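Local coordinates for TENA/THI-4 protein, Domain of Unknown Function with a Heme Oxygenase-like Fold (Shewanella denitrificans OS217, PDB 3DDE), which is of unknown function but adopts an all-helical heme oxygenase-like fold and may act as an oxidoreductase, at residues Q59-I64 against F76-A81; Y41-M45 against S164-F168. All blocks are in the same frame, centred on the assembly; numbering follows the deposited sequence.

Interaction 1: Q59-I64 against F76-A81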
# COMPACT_ATOMS: atom_id res chain seq x y z
N GLN A 59 12.63 -2.95 -4.34
CA GLN A 59 13.22 -2.14 -5.40
C GLN A 59 12.13 -1.70 -6.39
O GLN A 59 12.07 -0.53 -6.79
CB GLN A 59 14.31 -2.93 -6.14
CG GLN A 59 14.96 -2.21 -7.31
CD GLN A 59 15.56 -0.86 -6.93
OE1 GLN A 59 16.75 -0.76 -6.62
NE2 GLN A 59 14.72 0.18 -6.90
N ALA A 60 11.26 -2.63 -6.79
CA ALA A 60 10.17 -2.29 -7.70
C ALA A 60 9.22 -1.27 -7.04
O ALA A 60 8.65 -0.42 -7.72
CB ALA A 60 9.39 -3.57 -8.14
N LEU A 61 9.09 -1.34 -5.72
CA LEU A 61 8.19 -0.44 -4.99
C LEU A 61 8.58 1.05 -5.10
O LEU A 61 7.70 1.92 -5.15
CB LEU A 61 8.11 -0.90 -3.53
CG LEU A 61 7.00 -0.34 -2.63
CD1 LEU A 61 5.60 -0.52 -3.26
CD2 LEU A 61 7.09 -1.04 -1.27
N VAL A 62 9.88 1.34 -5.14
CA VAL A 62 10.35 2.72 -5.34
C VAL A 62 9.71 3.31 -6.61
O VAL A 62 9.28 4.48 -6.63
CB VAL A 62 11.90 2.80 -5.49
CG1 VAL A 62 12.36 4.27 -5.72
CG2 VAL A 62 12.63 2.14 -4.28
N GLY A 63 9.68 2.51 -7.68
CA GLY A 63 9.12 2.94 -8.97
C GLY A 63 7.61 3.13 -8.97
O GLY A 63 7.07 3.93 -9.73
N ILE A 64 6.91 2.39 -8.12
CA ILE A 64 5.47 2.51 -8.00
C ILE A 64 5.07 3.68 -7.11
O ILE A 64 4.12 4.39 -7.43
CB ILE A 64 4.86 1.20 -7.45
CG1 ILE A 64 5.13 0.06 -8.44
CG2 ILE A 64 3.36 1.36 -7.21
CD1 ILE A 64 5.21 -1.27 -7.77
N PHE A 76 15.36 2.13 -14.17
CA PHE A 76 16.34 1.51 -13.29
C PHE A 76 15.68 0.63 -12.22
O PHE A 76 16.11 -0.51 -11.99
CB PHE A 76 17.23 2.60 -12.63
CG PHE A 76 18.15 2.08 -11.56
CD1 PHE A 76 17.67 1.85 -10.27
CD2 PHE A 76 19.48 1.81 -11.83
CE1 PHE A 76 18.51 1.37 -9.28
CE2 PHE A 76 20.33 1.32 -10.85
CZ PHE A 76 19.85 1.10 -9.57
N CYS A 77 14.65 1.16 -11.56
CA CYS A 77 13.95 0.41 -10.51
C CYS A 77 13.36 -0.90 -10.99
O CYS A 77 13.51 -1.93 -10.33
CB CYS A 77 12.83 1.25 -9.90
SG CYS A 77 13.45 2.62 -8.95
N PHE A 78 12.67 -0.88 -12.13
CA PHE A 78 12.05 -2.10 -12.65
C PHE A 78 13.09 -3.03 -13.25
O PHE A 78 12.99 -4.25 -13.11
CB PHE A 78 10.91 -1.80 -13.63
CG PHE A 78 9.78 -0.99 -13.03
CD1 PHE A 78 9.36 -1.21 -11.73
CD2 PHE A 78 9.11 -0.05 -13.79
CE1 PHE A 78 8.30 -0.46 -11.19
CE2 PHE A 78 8.07 0.68 -13.26
CZ PHE A 78 7.65 0.47 -11.98
N HIS A 79 14.09 -2.46 -13.91
CA HIS A 79 15.15 -3.27 -14.47
C HIS A 79 15.86 -4.05 -13.38
O HIS A 79 16.05 -5.26 -13.51
CB HIS A 79 16.20 -2.43 -15.20
CG HIS A 79 17.43 -3.21 -15.55
ND1 HIS A 79 17.43 -4.24 -16.46
CD2 HIS A 79 18.70 -3.13 -15.08
CE1 HIS A 79 18.64 -4.75 -16.55
NE2 HIS A 79 19.43 -4.10 -15.72
N HIS A 80 16.28 -3.35 -12.33
CA HIS A 80 16.98 -4.02 -11.24
C HIS A 80 16.13 -4.97 -10.43
O HIS A 80 16.66 -5.97 -9.93
CB HIS A 80 17.78 -3.05 -10.38
CG HIS A 80 19.07 -2.67 -11.02
ND1 HIS A 80 20.21 -3.43 -10.86
CD2 HIS A 80 19.38 -1.72 -11.93
CE1 HIS A 80 21.18 -2.92 -11.60
NE2 HIS A 80 20.70 -1.89 -12.27
N ALA A 81 14.84 -4.69 -10.31
CA ALA A 81 13.90 -5.60 -9.64
C ALA A 81 13.88 -6.90 -10.46
O ALA A 81 13.90 -8.01 -9.91
CB ALA A 81 12.48 -4.98 -9.54
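The Phe78 ring turns its edge to the helix across from it: Ala60 O lies near the ring plane, 3.5 Å from Phe78 CE1, and Ile64 CG1 meets the same edge. Gln59 OE1 approaches the Phe76 ring obliquely, 3.8 Å from Phe76 CE1, with amide and ring planes nearly perpendicular (89°). One face of Phe76 is overlain by its helix neighbour His80, with CD2 3.4 Å above the ring plane and displaced toward the rim. Gln59 acts as a knob in the hole formed by Phe76, Cys77, His80 and Ala81. With CG anti to the backbone N (chi1 177°) and the chain bent at the next bond, its CG is 3.4 Å from Cys77 O while the amide folds back over Cys77, bringing Gln59 NE2 to 3.4 Å from Cys77 SG. The thiol also touches Val62 CG1. No hydrogen bond links the two segments, which meet through packing. They belong to an antiparallel helical hairpin of helices 55-65 and 71-84, consecutive in the chain and joined by a short connection, with the short segments' axes 7.7 Å apart at closest approach and their directions 157° apart. Small residues permit this closeness: Ala60 CB and Ala81 CB meet at 3.7 Å. Gly63 presents only backbone to Phe78, since a beta-carbon there would fall 2.9 Å from Phe78 CE1, a clash. Val62 and Gln59 also touch Arg133, and Leu61 packs on Tyr122 and Ala126 of helix 112-126. Phe78 of a second subunit packs on Ala60 and Ala81, and Ile64 of that subunit on Ile64.

Interaction 2: Y41-M45 against S164-F168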
# COMPACT_ATOMS: atom_id res chain seq x y z
N TYR A 41 27.19 -21.75 8.95
CA TYR A 41 27.02 -21.25 7.59
C TYR A 41 25.54 -21.32 7.18
O TYR A 41 25.03 -20.38 6.58
CB TYR A 41 27.95 -22.02 6.65
CG TYR A 41 27.88 -21.58 5.21
CD1 TYR A 41 28.20 -20.27 4.85
CD2 TYR A 41 27.54 -22.47 4.20
CE1 TYR A 41 28.15 -19.85 3.52
CE2 TYR A 41 27.49 -22.07 2.88
CZ TYR A 41 27.80 -20.77 2.54
OH TYR A 41 27.74 -20.36 1.22
N ALA A 42 24.86 -22.40 7.54
CA ALA A 42 23.44 -22.57 7.23
C ALA A 42 22.57 -21.53 7.94
O ALA A 42 21.72 -20.90 7.31
CB ALA A 42 22.99 -23.96 7.63
N ILE A 43 22.77 -21.36 9.25
CA ILE A 43 22.01 -20.38 10.04
C ILE A 43 22.09 -19.00 9.39
O ILE A 43 21.07 -18.36 9.14
CB ILE A 43 22.54 -20.28 11.49
CG1 ILE A 43 22.17 -21.55 12.27
CG2 ILE A 43 21.99 -19.03 12.19
CD1 ILE A 43 22.86 -21.69 13.62
N TYR A 44 23.32 -18.60 9.07
CA TYR A 44 23.56 -17.36 8.37
C TYR A 44 22.97 -17.28 6.94
O TYR A 44 22.44 -16.24 6.56
CB TYR A 44 25.04 -17.04 8.33
CG TYR A 44 25.36 -15.93 7.36
CD1 TYR A 44 25.22 -14.58 7.71
CD2 TYR A 44 25.76 -16.24 6.06
CE1 TYR A 44 25.50 -13.58 6.79
CE2 TYR A 44 26.03 -15.27 5.15
CZ TYR A 44 25.92 -13.96 5.50
OH TYR A 44 26.22 -13.05 4.52
N MSE A 45 23.10 -18.34 6.14
CA MSE A 45 22.58 -18.33 4.75
C MSE A 45 21.05 -18.33 4.76
O MSE A 45 20.41 -17.80 3.83
CB MSE A 45 23.12 -19.52 3.93
CG MSE A 45 24.62 -19.48 3.56
SE MSE A 45 25.22 -17.80 2.54
CE MSE A 45 23.87 -17.86 1.08
N SER A 164 28.80 -24.64 -3.57
CA SER A 164 28.16 -24.33 -2.27
C SER A 164 28.30 -22.87 -1.91
O SER A 164 28.08 -22.48 -0.74
CB SER A 164 28.77 -25.18 -1.16
OG SER A 164 28.57 -26.56 -1.42
N MSE A 165 28.63 -22.04 -2.90
CA MSE A 165 28.87 -20.62 -2.65
C MSE A 165 28.39 -19.74 -3.80
O MSE A 165 28.98 -18.70 -4.08
CB MSE A 165 30.37 -20.50 -2.52
CG MSE A 165 30.86 -19.32 -1.75
SE MSE A 165 32.64 -19.98 -1.26
CE MSE A 165 32.03 -21.23 0.14
N LYS A 166 27.31 -20.17 -4.46
CA LYS A 166 26.74 -19.47 -5.61
C LYS A 166 26.23 -18.07 -5.27
O LYS A 166 26.32 -17.18 -6.11
CB LYS A 166 25.63 -20.29 -6.26
N PHE A 167 25.69 -17.88 -4.07
CA PHE A 167 25.19 -16.56 -3.69
C PHE A 167 26.30 -15.50 -3.70
O PHE A 167 26.07 -14.38 -4.14
CB PHE A 167 24.50 -16.56 -2.33
CG PHE A 167 23.93 -15.22 -1.94
CD1 PHE A 167 24.69 -14.32 -1.20
CD2 PHE A 167 22.66 -14.84 -2.34
CE1 PHE A 167 24.18 -13.07 -0.86
CE2 PHE A 167 22.14 -13.60 -1.99
CZ PHE A 167 22.89 -12.71 -1.25
N PHE A 168 27.49 -15.85 -3.20
CA PHE A 168 28.58 -14.88 -3.18
C PHE A 168 29.48 -14.92 -4.42
O PHE A 168 30.45 -14.17 -4.49
CB PHE A 168 29.40 -15.01 -1.89
CG PHE A 168 28.68 -14.49 -0.69
CD1 PHE A 168 28.40 -13.13 -0.59
CD2 PHE A 168 28.29 -15.34 0.33
CE1 PHE A 168 27.73 -12.63 0.51
CE2 PHE A 168 27.63 -14.85 1.44
CZ PHE A 168 27.33 -13.49 1.53
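Tyr44 drives its hydroxyl almost head-on at the rim of Phe168: Tyr44 OH lies near the plane of that ring, 3.2 Å from Phe168 CZ, a close oxygen-to-ring-edge meeting in place of a stack. The two side chains converge on each other, and Phe168 in turn comes edge-near to the Tyr44 ring through CE2. Met45, modelled as selenomethionine, runs alongside Phe168 the other way in a Met-aromatic contact, its SE 5.2 Å from the ring centroid and oblique to it. Bends at chi2 and chi3 curl the chain so that Met45 CE ends 3.7 Å from Phe167 CB. Phe167 CD1 lies over the centre of one face of the Phe168 ring, 3.7 Å above its plane. Tyr41 makes the one hydrogen bond of the contact. Its ring extends toward the other segment because CG stands opposite the backbone N (chi1 -179°), and Tyr41 OH donates to Ser164 O at 2.9 Å, in the carbonyl plane with a C=O...O angle of 151°. Met45 CG lies over one face of the Tyr41 ring, 3.5 Å above the plane and displaced toward the rim. A phenylalanine in place of Tyr41 would probably leave the buried Ser164 carbonyl without this donor and the ring without its polar anchor. Asp94 accepts hydrogen bonds from the backbone amides of Lys166 (at OD1) and Phe167 (at OD2), at the start of helix 166-189. The contacts of Tyr41, Tyr44 and Met45 join helix 38-52 to this helix start, a long-range helix-to-helix junction within the all-alpha heme oxygenase-like fold.

In the fold
Interactions 1 and 2 do not touch: their centres are 26 Å apart and their nearest atoms about 12 Å. Interaction 1 closes a local hairpin, with 11 residues between its segments, whereas interaction 2 joins parts of the chain separated by 118 residues, a span that includes the whole hairpin. Helix 38-52 of interaction 2 is followed in the chain by helix 55-65 of interaction 1. Helix 166-189 gives a second connection: it carries Phe168 at one contact and farther along His178, whose ring meets His80 edge-to-face. Interaction 1 borders a second subunit, and a bound PEG, probably from crystallisation, lies about 4 Å from the side chain of Ile64; interaction 2 touches no other chain.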